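Local coordinates for protein putative glycosyl hydrolase (Bacteroides thetaiotaomicron VPI-5482, PDB 3K11) that is probably a carbohydrate-active hydrolase related to glycosyl hydrolase family 88, though its substrate and exact reaction are not known, at residues Leu135-Thr140 against Leu144-Ala149; Lys180-Ala185 against Ala190-Gln195; Asp202-Gly207 against Leu234-Arg239. All coordinates share one frame; numbering follows the deposited sequence. Where two conformers were deposited one is given.

Contact 1 (Leu135-Thr140 against Leu144-Ala149). With EDO (1,2-ethanediol), chain I.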
loop_
_atom_site.group_PDB
_atom_site.type_symbol
_atom_site.label_atom_id
_atom_site.label_comp_id
_atom_site.label_asym_id
_atom_site.label_seq_id
_atom_site.Cartn_x
_atom_site.Cartn_y
_atom_site.Cartn_z
ATOM N N LEU A 135 -41.009 -12.829 13.741
ATOM C CA LEU A 135 -42.037 -13.229 12.801
ATOM C C LEU A 135 -42.479 -12.080 11.914
ATOM O O LEU A 135 -42.886 -12.297 10.761
ATOM C CB LEU A 135 -43.218 -13.908 13.512
ATOM C CG LEU A 135 -43.043 -15.419 13.562
ATOM C CD1 LEU A 135 -43.177 -16.011 12.154
ATOM C CD2 LEU A 135 -41.774 -15.920 14.291
ATOM N N LEU A 136 -42.405 -10.860 12.418
ATOM C CA LEU A 136 -42.728 -9.728 11.575
ATOM C C LEU A 136 -41.719 -9.561 10.429
ATOM O O LEU A 136 -42.057 -9.045 9.358
ATOM C CB LEU A 136 -42.868 -8.440 12.415
ATOM C CG LEU A 136 -44.101 -8.459 13.341
ATOM C CD1 LEU A 136 -44.094 -7.187 14.139
ATOM C CD2 LEU A 136 -45.431 -8.629 12.613
ATOM N N GLN A 137 -40.489 -10.022 10.636
ATOM C CA GLN A 137 -39.468 -9.946 9.614
ATOM C C GLN A 137 -39.851 -10.903 8.478
ATOM O O GLN A 137 -39.728 -10.562 7.310
ATOM C CB GLN A 137 -38.095 -10.328 10.187
ATOM C CG GLN A 137 -37.014 -10.123 9.186
ATOM C CD GLN A 137 -35.610 -10.434 9.657
ATOM O OE1 GLN A 137 -35.391 -11.392 10.407
ATOM N NE2 GLN A 137 -34.640 -9.670 9.155
ATOM N N ILE A 138 -40.326 -12.082 8.858
ATOM C CA ILE A 138 -40.711 -13.129 7.911
ATOM C C ILE A 138 -41.985 -12.748 7.218
ATOM O O ILE A 138 -42.114 -12.905 6.010
ATOM C CB ILE A 138 -40.890 -14.493 8.637
ATOM C CG1 ILE A 138 -39.524 -14.967 9.176
ATOM C CG2 ILE A 138 -41.547 -15.543 7.715
ATOM C CD1 ILE A 138 -39.557 -15.969 10.317
ATOM N N LEU A 139 -42.966 -12.268 7.979
ATOM C CA LEU A 139 -44.307 -12.021 7.427
ATOM C C LEU A 139 -44.422 -10.706 6.672
ATOM O O LEU A 139 -45.129 -10.629 5.665
ATOM C CB LEU A 139 -45.372 -12.047 8.534
ATOM C CG LEU A 139 -45.580 -13.392 9.251
ATOM C CD1 LEU A 139 -46.403 -13.145 10.513
ATOM C CD2 LEU A 139 -46.209 -14.428 8.320
ATOM N N THR A 140 -43.743 -9.688 7.164
ATOM C CA THR A 140 -43.831 -8.361 6.614
ATOM C C THR A 140 -42.413 -7.802 6.442
ATOM O O THR A 140 -42.023 -6.872 7.127
ATOM C CB THR A 140 -44.683 -7.434 7.517
ATOM O OG1 THR A 140 -44.164 -7.482 8.864
ATOM C CG2 THR A 140 -46.133 -7.874 7.530
ATOM N N LEU A 144 -34.501 -5.806 1.588
ATOM C CA LEU A 144 -33.988 -7.040 1.013
ATOM C C LEU A 144 -33.294 -7.938 2.066
ATOM O O LEU A 144 -33.301 -9.183 1.934
ATOM C CB LEU A 144 -33.022 -6.734 -0.127
ATOM C CG LEU A 144 -33.545 -6.081 -1.379
ATOM C CD1 LEU A 144 -32.349 -5.910 -2.279
ATOM C CD2 LEU A 144 -34.595 -6.991 -2.029
ATOM N N ASP A 145 -32.720 -7.298 3.092
ATOM C CA ASP A 145 -32.125 -7.984 4.272
ATOM C C ASP A 145 -33.067 -8.878 4.989
ATOM O O ASP A 145 -32.630 -9.780 5.698
ATOM C CB ASP A 145 -31.759 -6.997 5.372
ATOM C CG ASP A 145 -30.538 -6.232 5.082
ATOM O OD1 ASP A 145 -29.860 -6.534 4.084
ATOM O OD2 ASP A 145 -30.251 -5.336 5.892
ATOM N N ASP A 146 -34.345 -8.576 4.859
ATOM C CA ASP A 146 -35.411 -9.341 5.541
ATOM C C ASP A 146 -35.892 -10.502 4.702
ATOM O O ASP A 146 -36.718 -11.249 5.177
ATOM C CB ASP A 146 -36.626 -8.441 5.784
ATOM C CG ASP A 146 -36.372 -7.342 6.792
ATOM O OD1 ASP A 146 -35.456 -7.492 7.636
ATOM O OD2 ASP A 146 -37.150 -6.358 6.784
ATOM N N ALA A 147 -35.407 -10.667 3.460
ATOM C CA ALA A 147 -36.033 -11.587 2.521
ATOM C C ALA A 147 -35.134 -12.387 1.622
ATOM O O ALA A 147 -35.328 -13.589 1.442
ATOM C CB ALA A 147 -37.052 -10.799 1.631
ATOM N N GLY A 148 -34.165 -11.745 1.001
ATOM C CA GLY A 148 -33.493 -12.373 -0.136
ATOM C C GLY A 148 -32.711 -13.660 0.065
ATOM O O GLY A 148 -32.979 -14.687 -0.589
ATOM N N ALA A 149 -31.767 -13.614 1.004
ATOM C CA ALA A 149 -30.886 -14.752 1.280
ATOM C C ALA A 149 -31.685 -15.955 1.730
ATOM O O ALA A 149 -31.379 -17.070 1.340
ATOM C CB ALA A 149 -29.853 -14.380 2.327
HETATM C C1 EDO I . -26.988 -5.760 5.174
HETATM O O1 EDO I . -27.233 -5.593 3.781
HETATM C C2 EDO I . -26.821 -4.381 5.782
HETATM O O2 EDO I . -28.115 -3.893 6.045
HETATM O O HOH W 1 -31.791 -10.178 8.706
HETATM O O HOH W 2 -39.814 -6.466 8.841
#

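Contact 2 (Lys180-Ala185 against Ala190-Gln195). With EDO (1,2-ethanediol), chain I; EDO (1,2-ethanediol), chain J.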
loop_
_atom_site.group_PDB
_atom_site.type_symbol
_atom_site.label_atom_id
_atom_site.label_comp_id
_atom_site.label_asym_id
_atom_site.label_seq_id
_atom_site.Cartn_x
_atom_site.Cartn_y
_atom_site.Cartn_z
ATOM N N LYS A 180 -42.132 -4.536 -4.182
ATOM C CA LYS A 180 -42.190 -3.533 -3.146
ATOM C C LYS A 180 -40.885 -2.832 -2.801
ATOM O O LYS A 180 -40.889 -1.656 -2.440
ATOM C CB LYS A 180 -42.747 -4.178 -1.910
ATOM C CG LYS A 180 -44.173 -4.697 -2.137
ATOM C CD LYS A 180 -44.750 -5.185 -0.832
ATOM C CE LYS A 180 -46.191 -5.725 -1.023
ATOM N NZ LYS A 180 -46.755 -6.288 0.270
ATOM N N GLU A 181 -39.779 -3.547 -2.881
ATOM C CA GLU A 181 -38.476 -2.963 -2.580
ATOM C C GLU A 181 -38.218 -1.682 -3.380
ATOM O O GLU A 181 -38.468 -1.653 -4.584
ATOM C CB GLU A 181 -37.371 -3.990 -2.878
ATOM C CG GLU A 181 -35.923 -3.477 -2.759
ATOM C CD GLU A 181 -35.629 -2.755 -1.451
ATOM O OE1 GLU A 181 -35.950 -3.300 -0.363
ATOM O OE2 GLU A 181 -35.089 -1.633 -1.501
ATOM N N TYR A 182 -37.705 -0.646 -2.707
ATOM C CA TYR A 182 -37.350 0.605 -3.345
ATOM C C TYR A 182 -36.231 0.390 -4.374
ATOM O O TYR A 182 -35.309 -0.426 -4.173
ATOM C CB TYR A 182 -36.845 1.605 -2.314
ATOM C CG TYR A 182 -36.590 2.969 -2.912
ATOM C CD1 TYR A 182 -37.643 3.803 -3.228
ATOM C CD2 TYR A 182 -35.316 3.433 -3.153
ATOM C CE1 TYR A 182 -37.429 5.040 -3.816
ATOM C CE2 TYR A 182 -35.096 4.675 -3.726
ATOM C CZ TYR A 182 -36.161 5.465 -4.078
ATOM O OH TYR A 182 -35.985 6.697 -4.635
ATOM N N ARG A 183 -36.351 1.121 -5.484
ATOM C CA ARG A 183 -35.369 1.046 -6.564
ATOM C C ARG A 183 -35.073 2.447 -7.079
ATOM O O ARG A 183 -35.907 3.352 -6.969
ATOM C CB ARG A 183 -35.932 0.261 -7.726
ATOM C CG ARG A 183 -36.227 -1.222 -7.437
ATOM C CD ARG A 183 -37.168 -1.697 -8.433
ATOM N NE ARG A 183 -37.606 -3.107 -8.372
ATOM C CZ ARG A 183 -37.241 -4.075 -9.233
ATOM N NH1 ARG A 183 -36.316 -3.862 -10.178
ATOM N NH2 ARG A 183 -37.798 -5.277 -9.145
ATOM N N LEU A 184 -33.906 2.589 -7.698
ATOM C CA LEU A 184 -33.569 3.786 -8.463
ATOM C C LEU A 184 -34.483 3.881 -9.671
ATOM O O LEU A 184 -35.225 2.939 -9.961
ATOM C CB LEU A 184 -32.108 3.731 -8.952
ATOM C CG LEU A 184 -30.942 3.717 -7.950
ATOM C CD1 LEU A 184 -29.589 3.795 -8.675
ATOM C CD2 LEU A 184 -31.076 4.818 -6.904
ATOM N N ALA A 185 -34.435 4.998 -10.400
ATOM C CA ALA A 185 -35.295 5.178 -11.582
ATOM C C ALA A 185 -35.091 4.056 -12.609
ATOM O O ALA A 185 -36.058 3.580 -13.243
ATOM C CB ALA A 185 -35.051 6.552 -12.230
ATOM N N ALA A 190 -32.280 -0.284 -4.348
ATOM C CA ALA A 190 -31.652 0.849 -3.658
ATOM C C ALA A 190 -32.239 1.032 -2.272
ATOM O O ALA A 190 -33.200 0.335 -1.872
ATOM C CB ALA A 190 -31.871 2.124 -4.476
ATOM N N ARG A 191 -31.647 1.961 -1.535
ATOM C CA ARG A 191 -32.116 2.354 -0.203
ATOM C C ARG A 191 -32.180 3.853 -0.121
ATOM O O ARG A 191 -31.536 4.558 -0.894
ATOM C CB ARG A 191 -31.183 1.834 0.889
ATOM C CG ARG A 191 -30.909 0.361 0.793
ATOM C CD ARG A 191 -30.357 -0.179 2.067
ATOM N NE ARG A 191 -29.811 -1.516 1.857
ATOM C CZ ARG A 191 -29.190 -2.222 2.789
ATOM N NH1 ARG A 191 -29.051 -1.744 4.009
ATOM N NH2 ARG A 191 -28.697 -3.411 2.492
ATOM N N ASN A 192 -32.940 4.344 0.845
ATOM C CA ASN A 192 -32.943 5.775 1.160
ATOM C C ASN A 192 -32.233 6.035 2.510
ATOM O O ASN A 192 -32.404 7.079 3.126
ATOM C CB ASN A 192 -34.375 6.312 1.107
ATOM C CG ASN A 192 -34.848 6.440 -0.295
ATOM O OD1 ASN A 192 -34.231 7.141 -1.100
ATOM N ND2 ASN A 192 -35.900 5.705 -0.630
ATOM N N ARG A 193 -31.419 5.070 2.940
ATOM C CA ARG A 193 -30.533 5.248 4.074
ATOM C C ARG A 193 -29.164 4.810 3.657
ATOM O O ARG A 193 -29.051 3.874 2.872
ATOM C CB ARG A 193 -30.947 4.441 5.307
ATOM C CG ARG A 193 -30.726 2.934 5.212
ATOM C CD ARG A 193 -31.330 2.206 6.402
ATOM N NE ARG A 193 -30.929 0.781 6.508
ATOM C CZ ARG A 193 -29.820 0.360 7.102
ATOM N NH1 ARG A 193 -28.959 1.212 7.623
ATOM N NH2 ARG A 193 -29.557 -0.927 7.146
ATOM N N PRO A 194 -28.127 5.494 4.143
ATOM C CA PRO A 194 -28.169 6.706 5.001
ATOM C C PRO A 194 -28.494 7.995 4.279
ATOM O O PRO A 194 -28.574 9.047 4.927
ATOM C CB PRO A 194 -26.759 6.748 5.584
ATOM C CG PRO A 194 -25.904 6.162 4.513
ATOM C CD PRO A 194 -26.742 5.033 3.933
ATOM N N GLN A 195 -28.646 7.922 2.956
ATOM C CA GLN A 195 -28.913 9.056 2.112
ATOM C C GLN A 195 -29.954 8.597 1.085
ATOM O O GLN A 195 -30.150 7.390 0.872
ATOM C CB GLN A 195 -27.669 9.502 1.355
ATOM C CG GLN A 195 -26.487 9.965 2.238
ATOM C CD GLN A 195 -26.695 11.313 2.937
ATOM O OE1 GLN A 195 -27.625 12.076 2.601
ATOM N NE2 GLN A 195 -25.817 11.616 3.932
HETATM C C1 EDO I . -26.988 -5.760 5.174
HETATM O O1 EDO I . -27.233 -5.593 3.781
HETATM C C2 EDO I . -26.821 -4.381 5.782
HETATM O O2 EDO I . -28.115 -3.893 6.045
HETATM C C1 EDO J . -26.279 -2.900 10.286
HETATM O O1 EDO J . -25.666 -1.777 10.939
HETATM C C2 EDO J . -26.571 -2.620 8.827
HETATM O O2 EDO J . -27.131 -1.315 8.752
#

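Contact 3 (Asp202-Gly207 against Leu234-Arg239)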
loop_
_atom_site.group_PDB
_atom_site.type_symbol
_atom_site.label_atom_id
_atom_site.label_comp_id
_atom_site.label_asym_id
_atom_site.label_seq_id
_atom_site.Cartn_x
_atom_site.Cartn_y
_atom_site.Cartn_z
ATOM N N ASP A 202 -23.922 -4.575 -0.549
ATOM C CA ASP A 202 -24.536 -5.756 0.055
ATOM C C ASP A 202 -25.765 -6.183 -0.717
ATOM O O ASP A 202 -26.057 -7.388 -0.785
ATOM C CB ASP A 202 -24.996 -5.494 1.501
ATOM C CG ASP A 202 -23.885 -4.903 2.395
ATOM O OD1 ASP A 202 -23.376 -3.840 2.061
ATOM O OD2 ASP A 202 -23.481 -5.527 3.404
ATOM N N ASP A 203 -26.453 -5.237 -1.360
ATOM C CA ASP A 203 -27.756 -5.567 -1.982
ATOM C C ASP A 203 -27.591 -6.332 -3.283
ATOM O O ASP A 203 -28.536 -6.899 -3.758
ATOM C CB ASP A 203 -28.612 -4.349 -2.201
ATOM C CG ASP A 203 -29.259 -3.830 -0.922
ATOM O OD1 ASP A 203 -29.444 -4.633 0.026
ATOM O OD2 ASP A 203 -29.645 -2.651 -0.912
HETATM N N MSE A 204 -26.383 -6.359 -3.863
HETATM C CA MSE A 204 -26.128 -7.285 -4.953
HETATM C C MSE A 204 -26.508 -8.702 -4.478
HETATM O O MSE A 204 -27.191 -9.450 -5.162
HETATM C CB MSE A 204 -24.676 -7.233 -5.405
HETATM C CG MSE A 204 -24.352 -5.943 -6.142
HETATM SE SE MSE A 204 -22.579 -5.910 -6.879
HETATM C CE MSE A 204 -22.921 -7.001 -8.417
ATOM N N PHE A 205 -26.096 -9.035 -3.262
ATOM C CA PHE A 205 -26.299 -10.361 -2.681
ATOM C C PHE A 205 -27.650 -10.478 -2.031
ATOM O O PHE A 205 -28.271 -11.539 -2.076
ATOM C CB PHE A 205 -25.185 -10.687 -1.697
ATOM C CG PHE A 205 -25.323 -12.032 -1.077
ATOM C CD1 PHE A 205 -25.088 -13.206 -1.830
ATOM C CD2 PHE A 205 -25.735 -12.131 0.236
ATOM C CE1 PHE A 205 -25.263 -14.455 -1.248
ATOM C CE2 PHE A 205 -25.935 -13.381 0.826
ATOM C CZ PHE A 205 -25.682 -14.538 0.085
HETATM N N MSE A 206 -28.138 -9.396 -1.445
HETATM C CA MSE A 206 -29.461 -9.489 -0.828
HETATM C C MSE A 206 -30.559 -9.702 -1.863
HETATM O O MSE A 206 -31.566 -10.358 -1.581
HETATM C CB MSE A 206 -29.776 -8.274 0.040
HETATM C CG MSE A 206 -28.771 -7.956 1.074
HETATM SE SE MSE A 206 -28.373 -9.443 2.329
HETATM C CE MSE A 206 -26.442 -8.989 2.751
ATOM N N GLY A 207 -30.395 -9.135 -3.046
ATOM C CA GLY A 207 -31.421 -9.186 -4.104
ATOM C C GLY A 207 -31.228 -10.101 -5.302
ATOM O O GLY A 207 -32.176 -10.744 -5.741
ATOM N N LEU A 234 -25.458 -5.758 -13.632
ATOM C CA LEU A 234 -24.656 -4.840 -14.420
ATOM C C LEU A 234 -24.898 -3.385 -14.039
ATOM O O LEU A 234 -23.982 -2.541 -14.100
ATOM C CB LEU A 234 -24.956 -5.071 -15.893
ATOM C CG LEU A 234 -24.580 -6.422 -16.526
ATOM C CD1 LEU A 234 -25.102 -6.444 -17.954
ATOM C CD2 LEU A 234 -23.034 -6.702 -16.482
ATOM N N GLN A 235 -26.100 -3.077 -13.599
ATOM C CA GLN A 235 -26.420 -1.688 -13.157
ATOM C C GLN A 235 -25.714 -1.345 -11.849
ATOM O O GLN A 235 -25.308 -0.198 -11.635
ATOM C CB GLN A 235 -27.951 -1.501 -13.085
ATOM C CG GLN A 235 -28.551 -1.335 -14.480
ATOM C CD GLN A 235 -30.043 -1.110 -14.544
ATOM O OE1 GLN A 235 -30.575 -0.984 -15.656
ATOM N NE2 GLN A 235 -30.735 -1.078 -13.401
ATOM N N PHE A 236 -25.621 -2.324 -10.928
ATOM C CA PHE A 236 -24.788 -2.183 -9.736
ATOM C C PHE A 236 -23.318 -2.065 -10.155
ATOM O O PHE A 236 -22.604 -1.159 -9.748
ATOM C CB PHE A 236 -24.892 -3.398 -8.787
ATOM C CG PHE A 236 -26.022 -3.334 -7.787
ATOM C CD1 PHE A 236 -25.872 -2.662 -6.608
ATOM C CD2 PHE A 236 -27.201 -4.025 -7.986
ATOM C CE1 PHE A 236 -26.892 -2.618 -5.659
ATOM C CE2 PHE A 236 -28.237 -3.966 -7.026
ATOM C CZ PHE A 236 -28.070 -3.261 -5.879
ATOM N N ALA A 237 -22.836 -3.030 -10.917
ATOM C CA ALA A 237 -21.376 -3.069 -11.200
ATOM C C ALA A 237 -20.880 -1.835 -11.944
ATOM O O ALA A 237 -19.795 -1.383 -11.649
ATOM C CB ALA A 237 -20.969 -4.395 -11.921
ATOM N N ASP A 238 -21.688 -1.290 -12.861
ATOM C CA ASP A 238 -21.333 -0.061 -13.609
ATOM C C ASP A 238 -20.882 1.019 -12.662
ATOM O O ASP A 238 -19.818 1.647 -12.833
ATOM C CB ASP A 238 -22.544 0.469 -14.386
ATOM C CG ASP A 238 -22.222 1.720 -15.209
ATOM O OD1 ASP A 238 -21.230 1.642 -15.970
ATOM O OD2 ASP A 238 -22.927 2.752 -15.048
ATOM N N ARG A 239 -21.673 1.195 -11.622
ATOM C CA ARG A 239 -21.448 2.267 -10.651
ATOM C C ARG A 239 -20.458 1.939 -9.529
ATOM O O ARG A 239 -19.731 2.810 -9.095
ATOM C CB ARG A 239 -22.764 2.613 -10.000
ATOM C CG ARG A 239 -23.757 3.157 -11.018
ATOM C CD ARG A 239 -25.048 3.294 -10.359
ATOM N NE ARG A 239 -26.088 4.003 -11.106
ATOM C CZ ARG A 239 -27.183 3.443 -11.634
ATOM N NH1 ARG A 239 -27.360 2.119 -11.684
ATOM N NH2 ARG A 239 -28.091 4.240 -12.165
#

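Contact 1 (Leu135-Thr140 against Leu144-Ala149)
Gln137 and Asp146 tie the two segments together by one direct hydrogen bond, in which a side-chain amide gives an N-H to a carboxylate. NE2 of Gln137 lies 2.8 Å from OD1 of Asp146, and an N-H...O angle of 172° makes the bond nearly straight. The two flat groups are turned steeply, their planes 74° apart. OD1 sits in the plane of the amide, whereas NE2 reaches OD1 on its anti side and well out of the carboxylate plane. With CG anti to the backbone N (chi1 -174°) and the chain extended beyond it, Gln137 spans the gap, and its CG passes 3.4 Å from OD1 of Asp146 on the way.

NE2 of Gln137 also donates to a water 2.9 Å away, which in turn donates a hydrogen bond to the backbone O of Asp145 at 3.1 Å, so the amide nitrogen binds a side chain directly and the main chain through a water. OD2 of Asp146 is held in turn by the backbone N of His142, which lies between the segments; both oxygens of the carboxylate are thus engaged, which probably limits its rotation. On the other segment OG1 of Thr140 donates to O of Leu136 at 2.7 Å, alongside the backbone N of Thr140, where the helix ends. On the face of the helix turned away from Asp146, Ile138 packs on Leu169 and Tyr173 of helix 167-180.

This is a tight corner between successive helices: helix 133-139 stops, a short 3-10 segment follows, and Ala147 takes the N-cap position of helix 148-160. Such links are consistent with the helical barrel of the six-hairpin glycosidases.

Contact 2 (Lys180-Ala185 against Ala190-Gln195)
The backbones of Tyr182 and Ala190 meet where the two irregular segments run roughly at right angles, and one hydrogen bond joins them: N of Ala190 to O of Tyr182, 3.0 Å, with an N-H...O angle of 167°.

The ring of Tyr182 is the main surface on its side. Its CG stands anti to the backbone N (chi1 -174°), which carries the ring out to Asn192, whose ND2 lies over the centre of one face, 3.4 Å from CE2 of Tyr182. Amide and ring planes are 58° apart, so the nitrogen dips toward the ring while the amide stays tilted. Both polar ends are anchored on Asn197: OH of Tyr182 pairs with its OD1, and OD1 of Asn192 takes its backbone N-H. The methyl of Ala190 lies between CD2 of Tyr182 at 3.9 Å and CD2 of Leu184 at 3.7 Å, with Leu199 packed against both Leu184 and Ala190.

All of this belongs to the loop that joins helix 167-180 to strand 198-200 in what is probably a six-hairpin glycosidase barrel. The side chain of Arg191 leaves the backbone away from the other segment, and its guanidinium binds an ethanediol, probably left from crystallisation: its NH1 is 3.1 Å from O2 and its NH2 is 2.9 Å from O1. NH2 also forms a salt bridge with Asp203, and the guanidinium makes a cation-pi contact with Trp200. With a leucine in place of Arg191, Asp203 would probably be left without its salt-bridge mate and Trp200 without its cation. Two residues on, NH2 of Arg193 donates to O2 of a second ethanediol at 2.9 Å, and NH1 makes a salt bridge with Asp423 of the second subunit.

Contact 3 (Asp202-Gly207 against Leu234-Arg239)
The ring of Phe236 receives Met204, a selenomethionine, over one face: CG stands above the plane but offset toward the rim, 3.5 Å from CG of Phe236. Asp203 approaches the far end of the same ring obliquely, its CB 3.9 Å from CZ of Phe236. The contact is a buried one between two consecutive helices, 202-217 and 222-240, which run roughly antiparallel, consistent with the helical hairpins that build the six-hairpin glycosidase barrel.

CG of Met204 makes a CH-pi contact, 3.8 Å from the centroid of the Phe236 ring and 25° off its normal. The selenium adds a Met-aromatic contact, an oblique one, with SE of Met204 5.2 Å from the centroid of the Phe236 ring. The two side chains run past each other in opposite directions, and SE of Met204 lies 3.9 Å from CB of Phe236. A bend at the last torsion of Met204 (chi3 78°) brings CE near the same CB. Tyr248 and Thr274 also touch Met204, while Thr188 lies against Phe236, so strand 247-253, helix 265-281 and a loop complete the surroundings.

Of the Asp203 side chain, the methylene is the part that meets the ring. Its carboxylate is engaged elsewhere, with OD1 in a salt bridge to Arg191. Next to Met204 in sequence, the ring of Phe205 stacks with that of Trp270 on helix 265-281. On the other helix Arg239 folds back along its own turn: NH1 donates to O of Gln235 at 3.1 Å, coming from above the carbonyl plane, 49° out of it.

In the fold
Contacts 1, 2 and 3 follow one another along the chain, each closing before the next opens, yet they gather in space: the centres of contacts 2 and 3 are about 12 Å apart, those of 1 and 2 about 16 Å, and those of 1 and 3 about 19 Å. The loop of contact 2 leads from helix 167-180 toward helix 202-217, which carries half of contact 3. Leu144 of contact 1 packs on Met206 of that helix. Arg191 links the set by its salt bridge to Asp203 and a long, weak ion pair with Asp145. An ethanediol bound by both Asp145 and Arg191 may mark a pocket where contacts 1 and 2 meet, with Asp203 of contact 3 close by.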